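Local coordinates for putative iron-uptake ABC transport system,periplasmic iron-binding protein (Campylobacter jejuni, PDB 3E13) that binds ferric iron in the periplasm and probably delivers it to an ABC transporter for uptake into the cell, at residues A9-A14 with T198-L203; K101-I106 with Y271-R276; I265-N270 with V279-T284; F16-K21 with P260-I265. All coordinates share one frame; numbering follows the deposited sequence.

Interaction 1: A9-A14 with T198-L203. With FE (Fe (III) ion), chain B.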
# COMPACT_ATOMS: atom_id res chain seq x y z
N ALA A 9 5.31 -4.13 8.46
CA ALA A 9 5.58 -4.40 7.07
C ALA A 9 5.66 -3.12 6.23
O ALA A 9 5.76 -3.19 5.03
CB ALA A 9 4.57 -5.40 6.49
N ARG A 10 5.60 -1.97 6.89
CA ARG A 10 5.99 -0.71 6.26
C ARG A 10 7.51 -0.74 6.01
O ARG A 10 8.22 -1.66 6.48
CB ARG A 10 5.54 0.49 7.10
CG ARG A 10 4.06 0.76 6.94
CD ARG A 10 3.55 1.91 7.78
NE ARG A 10 4.19 3.19 7.52
CZ ARG A 10 3.73 4.13 6.62
NH1 ARG A 10 2.64 3.93 5.89
NH2 ARG A 10 4.40 5.29 6.51
N HIS A 11 8.02 0.19 5.22
CA HIS A 11 9.39 0.12 4.75
C HIS A 11 9.89 1.52 4.38
O HIS A 11 10.40 1.75 3.26
CB HIS A 11 9.44 -0.87 3.56
CG HIS A 11 8.23 -0.80 2.67
ND1 HIS A 11 7.13 -1.61 2.85
CD2 HIS A 11 7.93 0.03 1.63
CE1 HIS A 11 6.20 -1.28 1.95
NE2 HIS A 11 6.67 -0.31 1.19
N TYR A 12 9.72 2.43 5.34
CA TYR A 12 9.92 3.86 5.11
C TYR A 12 10.76 4.51 6.19
O TYR A 12 10.57 4.26 7.39
CB TYR A 12 8.58 4.58 5.07
CG TYR A 12 7.59 3.92 4.13
CD1 TYR A 12 6.43 3.30 4.63
CD2 TYR A 12 7.84 3.80 2.79
CE1 TYR A 12 5.53 2.67 3.82
CE2 TYR A 12 6.95 3.16 1.97
CZ TYR A 12 5.80 2.61 2.45
OH TYR A 12 4.97 1.97 1.55
N ASN A 13 11.68 5.35 5.76
CA ASN A 13 12.48 6.14 6.68
C ASN A 13 11.67 7.09 7.51
O ASN A 13 11.99 7.35 8.66
CB ASN A 13 13.52 6.92 5.89
CG ASN A 13 14.81 6.25 5.90
OD1 ASN A 13 14.89 5.01 5.87
ND2 ASN A 13 15.87 7.04 6.00
N ALA A 14 10.57 7.61 6.96
CA ALA A 14 9.72 8.52 7.71
C ALA A 14 9.18 7.95 9.00
O ALA A 14 8.94 8.65 9.98
CB ALA A 14 8.55 9.03 6.84
N THR A 198 1.55 5.85 -5.82
CA THR A 198 1.78 7.26 -6.00
C THR A 198 2.88 7.84 -5.12
O THR A 198 3.69 8.68 -5.57
CB THR A 198 0.50 8.05 -5.71
OG1 THR A 198 -0.15 7.53 -4.52
CG2 THR A 198 -0.54 7.96 -6.82
N TYR A 199 2.89 7.44 -3.85
CA TYR A 199 3.82 8.04 -2.89
C TYR A 199 5.28 7.82 -3.28
O TYR A 199 6.12 8.61 -2.98
CB TYR A 199 3.55 7.59 -1.44
CG TYR A 199 3.60 6.13 -1.25
CD1 TYR A 199 4.79 5.50 -0.96
CD2 TYR A 199 2.46 5.35 -1.44
CE1 TYR A 199 4.86 4.15 -0.87
CE2 TYR A 199 2.52 3.98 -1.34
CZ TYR A 199 3.70 3.39 -1.04
OH TYR A 199 3.80 2.00 -0.96
N TYR A 200 5.56 6.72 -3.98
CA TYR A 200 6.95 6.51 -4.42
C TYR A 200 7.42 7.61 -5.36
O TYR A 200 8.61 7.95 -5.35
CB TYR A 200 7.17 5.15 -5.11
CG TYR A 200 7.04 4.00 -4.12
CD1 TYR A 200 7.94 3.86 -3.09
CD2 TYR A 200 6.03 3.03 -4.25
CE1 TYR A 200 7.83 2.80 -2.17
CE2 TYR A 200 5.89 2.03 -3.34
CZ TYR A 200 6.77 1.90 -2.31
OH TYR A 200 6.69 0.91 -1.40
N ILE A 201 6.52 8.17 -6.18
CA ILE A 201 6.91 9.26 -7.08
C ILE A 201 7.34 10.47 -6.25
O ILE A 201 8.35 11.11 -6.54
CB ILE A 201 5.77 9.65 -8.08
CG1 ILE A 201 5.46 8.43 -8.95
CG2 ILE A 201 6.14 10.89 -8.89
CD1 ILE A 201 4.26 8.60 -9.83
N GLY A 202 6.61 10.75 -5.17
CA GLY A 202 7.04 11.77 -4.25
C GLY A 202 8.31 11.52 -3.51
O GLY A 202 9.12 12.42 -3.33
N LEU A 203 8.51 10.28 -3.05
CA LEU A 203 9.71 9.93 -2.32
C LEU A 203 10.91 10.13 -3.24
O LEU A 203 11.94 10.65 -2.83
CB LEU A 203 9.67 8.48 -1.84
CG LEU A 203 8.86 8.25 -0.57
CD1 LEU A 203 8.65 6.77 -0.30
CD2 LEU A 203 9.48 8.91 0.59
FE FE B . 5.28 0.88 -0.03
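His11 and Tyr12, from the loop after strand 3-8, meet Tyr199 and Tyr200, from the start of helix 198-205, around an iron(III) ion. Metal coordination dominates the contact. From the loop, His11 NE2 binds the iron at 2.2 Å and Tyr12 OH at 1.9 Å. From the helix, Tyr199 OH binds the iron at 2.1 Å and Tyr200 OH at 2.0 Å, the Tyr200 side chain crossing that of His11 at about a right angle. Tyr143 OH completes the site. Tyrosine suits these places because its long, flat side chain carries a hard oxygen donor to the metal.

The rings also touch: Tyr12 CE2 lies 3.7 Å from Tyr199 CE1. Their planes are 89° apart, and the iron lies in the plane of the Tyr199 ring, at its edge. On the helix itself, Tyr199 CE1 sits over the centre of the Tyr200 ring. Leu203 CD1 adds a looser apolar touch to Tyr12 CD2.

Hydrogen bonds form a second shell. His11 CG sits between the backbone N and the carbonyl carbon (chi1 37°), and the ring offers one nitrogen to the metal and the other to a carbonyl: ND1 donates to Ala9 O at 3.0 Å, which helps to set the rotation of the imidazole. Beyond the two segments, Arg102 NH2 bonds to Tyr12 OH and Asn197 ND2 to Tyr199 OH.

Short Fe-O bonds suggest phenolate character, and the gathered negative charge is probably offset by the metal and eased by Arg102, consistent with tight holding of ferric iron.

Interaction 2: K101-I106 with Y271-R276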
# COMPACT_ATOMS: atom_id res chain seq x y z
N LYS A 101 -3.92 6.51 2.94
CA LYS A 101 -4.32 5.98 1.67
C LYS A 101 -3.19 6.16 0.66
O LYS A 101 -2.34 7.06 0.77
CB LYS A 101 -5.58 6.69 1.11
CG LYS A 101 -6.84 6.37 1.88
CD LYS A 101 -7.92 7.49 1.70
CE LYS A 101 -8.58 7.42 0.34
NZ LYS A 101 -9.52 8.62 0.12
N ARG A 102 -3.19 5.29 -0.33
CA ARG A 102 -2.26 5.35 -1.48
C ARG A 102 -2.98 4.82 -2.72
O ARG A 102 -3.90 4.07 -2.61
CB ARG A 102 -0.97 4.58 -1.17
CG ARG A 102 -1.20 3.12 -0.74
CD ARG A 102 -1.20 2.91 0.81
NE ARG A 102 0.07 3.28 1.41
CZ ARG A 102 1.23 2.62 1.32
NH1 ARG A 102 1.32 1.51 0.63
NH2 ARG A 102 2.29 3.06 1.97
N ALA A 103 -2.57 5.25 -3.91
CA ALA A 103 -3.21 4.84 -5.14
C ALA A 103 -2.18 4.08 -6.00
O ALA A 103 -1.03 4.51 -6.09
CB ALA A 103 -3.72 6.07 -5.89
N ARG A 104 -2.61 2.95 -6.59
CA ARG A 104 -1.75 2.17 -7.44
C ARG A 104 -2.07 2.59 -8.89
O ARG A 104 -3.16 2.31 -9.43
CB ARG A 104 -1.93 0.67 -7.20
CG ARG A 104 -0.79 -0.14 -7.78
CD ARG A 104 -0.54 -1.38 -7.02
NE ARG A 104 0.69 -2.07 -7.41
CZ ARG A 104 1.93 -1.73 -7.03
NH1 ARG A 104 2.10 -0.66 -6.28
NH2 ARG A 104 3.01 -2.40 -7.43
N ILE A 105 -1.11 3.29 -9.48
CA ILE A 105 -1.30 3.92 -10.78
C ILE A 105 -0.40 3.34 -11.83
O ILE A 105 0.38 2.40 -11.56
CB ILE A 105 -1.14 5.47 -10.65
CG1 ILE A 105 0.22 5.88 -10.07
CG2 ILE A 105 -2.26 6.00 -9.69
CD1 ILE A 105 1.41 5.69 -10.98
N ILE A 106 -0.49 3.87 -13.04
CA ILE A 106 0.40 3.42 -14.12
C ILE A 106 1.28 4.62 -14.46
O ILE A 106 0.78 5.70 -14.80
CB ILE A 106 -0.39 2.95 -15.34
CG1 ILE A 106 -1.29 1.77 -15.01
CG2 ILE A 106 0.57 2.55 -16.50
CD1 ILE A 106 -2.39 1.51 -16.06
N TYR A 271 4.74 11.28 1.42
CA TYR A 271 3.98 11.52 0.22
C TYR A 271 2.73 10.67 0.05
O TYR A 271 2.24 10.53 -1.04
CB TYR A 271 4.92 11.48 -1.01
CG TYR A 271 6.07 12.45 -0.72
CD1 TYR A 271 5.88 13.82 -0.77
CD2 TYR A 271 7.28 11.99 -0.23
CE1 TYR A 271 6.88 14.68 -0.42
CE2 TYR A 271 8.29 12.84 0.09
CZ TYR A 271 8.09 14.19 -0.01
OH TYR A 271 9.08 15.08 0.36
N GLU A 272 2.20 10.20 1.18
CA GLU A 272 0.96 9.44 1.19
C GLU A 272 -0.21 10.38 1.36
O GLU A 272 -0.02 11.58 1.63
CB GLU A 272 0.96 8.39 2.28
CG GLU A 272 2.07 7.34 2.13
CD GLU A 272 2.15 6.39 3.30
OE1 GLU A 272 2.93 6.68 4.23
OE2 GLU A 272 1.43 5.37 3.26
N PHE A 273 -1.41 9.87 1.15
CA PHE A 273 -2.65 10.65 1.43
C PHE A 273 -3.05 10.43 2.88
O PHE A 273 -3.20 9.29 3.34
CB PHE A 273 -3.80 10.22 0.51
CG PHE A 273 -3.51 10.35 -0.97
CD1 PHE A 273 -3.37 9.24 -1.74
CD2 PHE A 273 -3.47 11.59 -1.57
CE1 PHE A 273 -3.09 9.37 -3.12
CE2 PHE A 273 -3.19 11.71 -2.94
CZ PHE A 273 -3.02 10.59 -3.69
N PRO A 274 -3.28 11.51 3.64
CA PRO A 274 -3.78 11.35 5.01
C PRO A 274 -5.15 10.73 5.07
O PRO A 274 -5.98 10.91 4.15
CB PRO A 274 -3.89 12.79 5.52
CG PRO A 274 -4.05 13.61 4.27
CD PRO A 274 -3.21 12.93 3.23
N ILE A 275 -5.45 10.09 6.19
CA ILE A 275 -6.82 9.65 6.47
C ILE A 275 -7.65 10.83 6.97
O ILE A 275 -8.80 10.97 6.58
CB ILE A 275 -6.81 8.52 7.49
CG1 ILE A 275 -6.11 7.33 6.86
CG2 ILE A 275 -8.22 8.18 7.98
CD1 ILE A 275 -6.80 6.68 5.72
N ARG A 276 -7.08 11.67 7.80
CA ARG A 276 -7.84 12.79 8.35
C ARG A 276 -8.20 13.74 7.25
O ARG A 276 -7.38 14.02 6.35
CB ARG A 276 -7.00 13.55 9.37
CG ARG A 276 -6.63 12.87 10.62
CD ARG A 276 -5.80 13.73 11.53
NE ARG A 276 -6.58 14.87 12.06
CZ ARG A 276 -6.92 15.06 13.34
NH1 ARG A 276 -6.56 14.20 14.29
NH2 ARG A 276 -7.62 16.16 13.66
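Lys101 and Phe273 form an antiparallel hydrogen-bonded pair, with Lys101 N donating to Phe273 O at 2.9 Å, nearly straight at 169°, and Phe273 N returning a bond to Lys101 O at 3.0 Å. On one face of this pairing Lys101 CB rests against Phe273 CB. The Phe273 ring turns its edge to the neighbouring strand, its CD1 lying 3.5 Å from Lys101 O, while CE1 reaches the small methyl of Ala103. Ile275 CD1 meets the aliphatic stem of Lys101 at CG, whose amino end continues to Glu293. The short, weakly bonded strand 273-274 adds to strand 97-109 in the mixed sheet of this periplasmic binding protein fold. Arg102, its CG between the backbone N and the carbonyl carbon (chi1 54°), runs alongside Glu272 in the same direction. Arg102 NE (3.1 Å) and Arg102 NH2 (2.8 Å) both donate to Glu272 OE2 in a salt bridge. The carboxylate is turned 73° from the guanidinium; NH2 comes to OE2 from above the carboxylate plane, NE from the anti side, close to that plane. Arginine suits the place because NH2 can donate both to Glu272 and to the iron ligand Tyr12. Glu272 OE2 is also hydrogen-bonded to Thr100, while OE1 is salt-bridged to Arg10 and hydrogen-bonded to Asn270.

Interaction 3: I265-N270 with V279-T284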
# COMPACT_ATOMS: atom_id res chain seq x y z
N ILE A 265 3.13 14.55 8.79
CA ILE A 265 4.40 13.96 8.40
C ILE A 265 4.19 12.89 7.33
O ILE A 265 4.97 12.76 6.39
CB ILE A 265 5.11 13.37 9.62
CG1 ILE A 265 5.57 14.51 10.56
CG2 ILE A 265 6.25 12.39 9.20
CD1 ILE A 265 6.17 13.98 11.81
N LEU A 266 3.14 12.11 7.47
CA LEU A 266 2.88 11.04 6.50
C LEU A 266 2.68 11.59 5.09
O LEU A 266 3.11 10.96 4.14
CB LEU A 266 1.71 10.21 6.95
CG LEU A 266 2.01 9.26 8.16
CD1 LEU A 266 0.74 8.83 8.85
CD2 LEU A 266 2.82 8.09 7.73
N THR A 267 2.07 12.78 4.95
CA THR A 267 1.97 13.36 3.62
C THR A 267 3.19 14.22 3.24
O THR A 267 3.64 14.19 2.09
CB THR A 267 0.61 14.09 3.45
OG1 THR A 267 0.42 14.45 2.08
CG2 THR A 267 0.52 15.40 4.22
N ASP A 268 3.77 14.93 4.20
CA ASP A 268 4.89 15.81 3.92
C ASP A 268 6.23 15.08 3.68
O ASP A 268 7.05 15.54 2.86
CB ASP A 268 5.08 16.83 5.01
CG ASP A 268 4.08 17.97 4.93
OD1 ASP A 268 3.07 17.98 4.14
OD2 ASP A 268 4.23 18.91 5.72
N SER A 269 6.44 14.01 4.44
CA SER A 269 7.68 13.28 4.43
C SER A 269 7.60 11.92 3.71
O SER A 269 8.62 11.45 3.24
CB SER A 269 8.22 13.10 5.85
OG SER A 269 8.57 14.39 6.38
N ASN A 270 6.41 11.34 3.63
CA ASN A 270 6.23 10.07 2.93
C ASN A 270 5.32 10.11 1.72
O ASN A 270 5.18 9.11 1.04
CB ASN A 270 5.81 8.92 3.88
CG ASN A 270 6.42 7.60 3.48
OD1 ASN A 270 7.65 7.54 3.26
ND2 ASN A 270 5.60 6.56 3.36
N VAL A 279 -6.15 17.67 7.22
CA VAL A 279 -4.72 17.77 7.01
C VAL A 279 -4.46 18.07 5.52
O VAL A 279 -4.79 17.26 4.65
CB VAL A 279 -4.02 16.45 7.40
CG1 VAL A 279 -2.54 16.54 7.08
CG2 VAL A 279 -4.18 16.18 8.88
N GLU A 280 -3.92 19.22 5.23
CA GLU A 280 -3.56 19.60 3.86
C GLU A 280 -2.54 18.65 3.27
O GLU A 280 -1.57 18.24 3.93
CB GLU A 280 -3.02 21.03 3.82
CG GLU A 280 -4.12 22.06 4.03
CD GLU A 280 -4.93 22.39 2.80
OE1 GLU A 280 -4.48 22.00 1.68
OE2 GLU A 280 -5.99 23.11 2.92
N LEU A 281 -2.73 18.33 2.00
CA LEU A 281 -1.75 17.54 1.25
C LEU A 281 -0.45 18.31 1.11
O LEU A 281 -0.43 19.51 1.04
CB LEU A 281 -2.30 17.14 -0.12
CG LEU A 281 -3.60 16.39 -0.17
CD1 LEU A 281 -3.99 16.08 -1.58
CD2 LEU A 281 -3.56 15.14 0.70
N SER A 282 0.67 17.60 1.08
CA SER A 282 1.96 18.20 0.80
C SER A 282 1.95 18.67 -0.66
O SER A 282 1.12 18.22 -1.47
CB SER A 282 3.09 17.20 1.00
OG SER A 282 2.95 16.15 0.09
N GLN A 283 2.82 19.61 -0.98
CA GLN A 283 2.77 20.22 -2.31
C GLN A 283 3.07 19.21 -3.44
O GLN A 283 2.46 19.25 -4.50
CB GLN A 283 3.76 21.39 -2.43
CG GLN A 283 3.74 22.36 -1.30
CD GLN A 283 2.37 22.75 -0.82
OE1 GLN A 283 2.12 22.74 0.44
NE2 GLN A 283 1.49 23.10 -1.72
N THR A 284 3.99 18.29 -3.18
CA THR A 284 4.29 17.21 -4.12
C THR A 284 3.06 16.37 -4.38
O THR A 284 2.76 15.99 -5.51
CB THR A 284 5.39 16.35 -3.52
OG1 THR A 284 6.62 17.10 -3.49
CG2 THR A 284 5.68 15.17 -4.33
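Ser282 packs against Thr267 and Asp268, in the last turn of helix 260-268. Followed outward, Ser282 CB first comes within 3.2 Å of Asp268 OD1, an oxygen that also forms a salt bridge with Lys264. CB is equally near the carbonyl oxygen of Thr267. At the tip, Ser282 OG lies between the backbone N and the carbonyl carbon (chi1 63°), and donates to Thr267 O at 2.9 Å from well above the carbonyl plane. Serine suits the site because its side chain is short enough to fit against the helix yet ends in a hydroxyl. Ser282 is also the N-cap of helix 283-288, its OG weakly bonded to Val285 N.

Thr267 answers with both branches. Its OG1 accepts a weak but nearly straight bond from Ser282 N, at 3.3 Å and 168°, and is bonded also to Glu272 O. Its CG2 methyl faces Glu280 O at 3.5 Å and brushes Val279 CG1 at 4.3 Å.

Two hydroxyl side chains therefore link the end of one helix to the beginning of the next: the Ser282 hydroxyl serves a carbonyl of the first and, weakly, an amide of the second, while Thr267 OG1 adds a weak bond to the serine N.

Interaction 4: F16-K21 with P260-I265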
# COMPACT_ATOMS: atom_id res chain seq x y z
N PHE A 16 10.67 6.16 11.19
CA PHE A 16 11.65 6.29 12.29
C PHE A 16 11.44 7.58 13.05
O PHE A 16 11.46 7.59 14.30
CB PHE A 16 13.07 6.20 11.81
CG PHE A 16 13.44 4.87 11.20
CD1 PHE A 16 14.21 4.84 10.02
CD2 PHE A 16 13.09 3.68 11.79
CE1 PHE A 16 14.58 3.62 9.44
CE2 PHE A 16 13.45 2.44 11.21
CZ PHE A 16 14.21 2.43 10.04
N GLU A 17 11.20 8.66 12.31
CA GLU A 17 10.92 9.97 12.91
C GLU A 17 9.64 9.89 13.76
O GLU A 17 9.56 10.46 14.88
CB GLU A 17 10.77 11.09 11.85
CG GLU A 17 10.19 12.39 12.45
CD GLU A 17 10.04 13.62 11.52
OE1 GLU A 17 9.91 13.49 10.30
OE2 GLU A 17 10.04 14.76 12.07
N ILE A 18 8.60 9.24 13.20
CA ILE A 18 7.32 9.14 13.89
C ILE A 18 7.48 8.40 15.20
O ILE A 18 6.94 8.80 16.21
CB ILE A 18 6.25 8.47 12.94
CG1 ILE A 18 5.99 9.41 11.75
CG2 ILE A 18 5.05 8.01 13.72
CD1 ILE A 18 5.12 8.83 10.68
N ILE A 19 8.26 7.34 15.18
CA ILE A 19 8.43 6.52 16.35
C ILE A 19 9.19 7.31 17.42
O ILE A 19 8.82 7.27 18.58
CB ILE A 19 9.10 5.18 15.96
CG1 ILE A 19 8.05 4.26 15.25
CG2 ILE A 19 9.70 4.53 17.20
CD1 ILE A 19 8.68 3.16 14.44
N LYS A 20 10.21 8.05 17.02
CA LYS A 20 10.98 8.89 17.94
C LYS A 20 10.09 9.90 18.59
O LYS A 20 10.13 10.11 19.82
CB LYS A 20 12.09 9.61 17.20
CG LYS A 20 13.33 8.80 16.98
CD LYS A 20 14.52 9.75 16.69
CE LYS A 20 15.29 9.34 15.44
NZ LYS A 20 16.59 10.07 15.39
N LYS A 21 9.20 10.49 17.80
CA LYS A 21 8.25 11.43 18.37
C LYS A 21 7.33 10.78 19.39
O LYS A 21 7.03 11.40 20.40
CB LYS A 21 7.48 12.13 17.29
CG LYS A 21 8.35 13.11 16.54
CD LYS A 21 7.61 13.68 15.38
CE LYS A 21 7.13 15.02 15.68
NZ LYS A 21 8.25 16.04 15.97
N PRO A 260 -2.80 15.01 14.41
CA PRO A 260 -2.50 16.02 13.40
C PRO A 260 -1.08 16.07 12.92
O PRO A 260 -0.87 16.09 11.69
CB PRO A 260 -2.92 17.32 14.09
CG PRO A 260 -4.01 16.88 15.04
CD PRO A 260 -3.58 15.53 15.55
N GLU A 261 -0.11 16.05 13.84
CA GLU A 261 1.29 16.16 13.48
C GLU A 261 1.77 14.96 12.68
O GLU A 261 2.51 15.12 11.72
CB GLU A 261 2.22 16.41 14.69
CG GLU A 261 3.67 16.57 14.27
CD GLU A 261 4.65 16.99 15.34
OE1 GLU A 261 4.34 16.86 16.54
OE2 GLU A 261 5.75 17.49 14.94
N ILE A 262 1.30 13.77 13.05
CA ILE A 262 1.79 12.57 12.44
C ILE A 262 1.16 12.38 11.05
O ILE A 262 1.84 11.97 10.10
CB ILE A 262 1.55 11.38 13.36
CG1 ILE A 262 2.27 11.60 14.68
CG2 ILE A 262 2.00 10.09 12.71
CD1 ILE A 262 3.83 11.80 14.56
N GLN A 263 -0.13 12.71 10.93
CA GLN A 263 -0.77 12.66 9.63
C GLN A 263 -0.12 13.65 8.67
O GLN A 263 0.05 13.37 7.49
CB GLN A 263 -2.26 12.89 9.76
CG GLN A 263 -2.95 11.74 10.48
CD GLN A 263 -3.32 10.65 9.53
OE1 GLN A 263 -4.03 10.89 8.57
NE2 GLN A 263 -2.79 9.47 9.76
N LYS A 264 0.28 14.81 9.19
CA LYS A 264 1.02 15.77 8.37
C LYS A 264 2.40 15.22 7.92
O LYS A 264 2.78 15.39 6.76
CB LYS A 264 1.14 17.13 9.07
CG LYS A 264 1.65 18.23 8.08
CD LYS A 264 0.92 18.26 6.72
CE LYS A 264 0.97 19.62 6.02
NZ LYS A 264 0.90 19.48 4.57
N ILE A 265 3.13 14.55 8.79
CA ILE A 265 4.40 13.96 8.40
C ILE A 265 4.19 12.89 7.33
O ILE A 265 4.97 12.76 6.39
CB ILE A 265 5.11 13.37 9.62
CG1 ILE A 265 5.57 14.51 10.56
CG2 ILE A 265 6.25 12.39 9.20
CD1 ILE A 265 6.17 13.98 11.81
O HOH W 1 6.64 17.04 18.09
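Ile18 and Lys21 face Glu261, Ile262 and Ile265 where helices 14-26 and 260-268 pack as a nearly antiparallel pair, their local axes 169° apart in direction and 10.7 Å apart at closest approach, within one lobe of the periplasmic binding protein fold. Ile18 and Ile262 cross obliquely, their CG2 methyls meeting at 3.8 Å. Ile18 and Ile265 run past one another in opposite senses, with Ile18 CG1 at 3.9 Å from Ile265 CG2. Branched isoleucines suit such a seam, since each offers two branches to the facing helix. Helix 247-257 adds Met257 beside both Ile18 and Ile262.

Toward the outer edge the apolar seam gives way to charged groups. Ile265 CD1 touches Glu17 CD and Lys21 CD, each 3.9 Å away. Lysine suits this border because its apolar stem can lie on the isoleucine while its amine reaches a charge. Lys21 crosses Glu261 at about a right angle; bends at chi3 (102°) and chi4 (62°) set CE and then NZ, which forms a salt bridge to Glu261 OE2 at 3.1 Å. Lys21 CE comes closer still to Glu261 OE2, a tight 2.9 Å. A water closes the bridge, accepting from Lys21 NZ at 2.8 Å and donating to Glu261 OE1 at 2.8 Å.

In the fold
The four contacts run outward from the iron. Interaction 1 and interaction 2 have centres about 10 Å apart and touch directly through Tyr12 and Arg102, so strand 97-109 supplies part of the second shell of the metal site. Interaction 3 has its centre about 10 Å from that of interaction 2 and 11 Å from that of interaction 4, sharing helix 260-268 and Ile265 with the latter. Along residues 260-284, helix 260-268 serves interactions 4 and 3, strand 273-274 interaction 2, and the turn into helix 283-288 interaction 3. The partners in interactions 2 and 4, 101-106 and 16-21, come from much earlier in sequence; the metal-binding loop at 9-14 runs on into helix 14-26 of interaction 4.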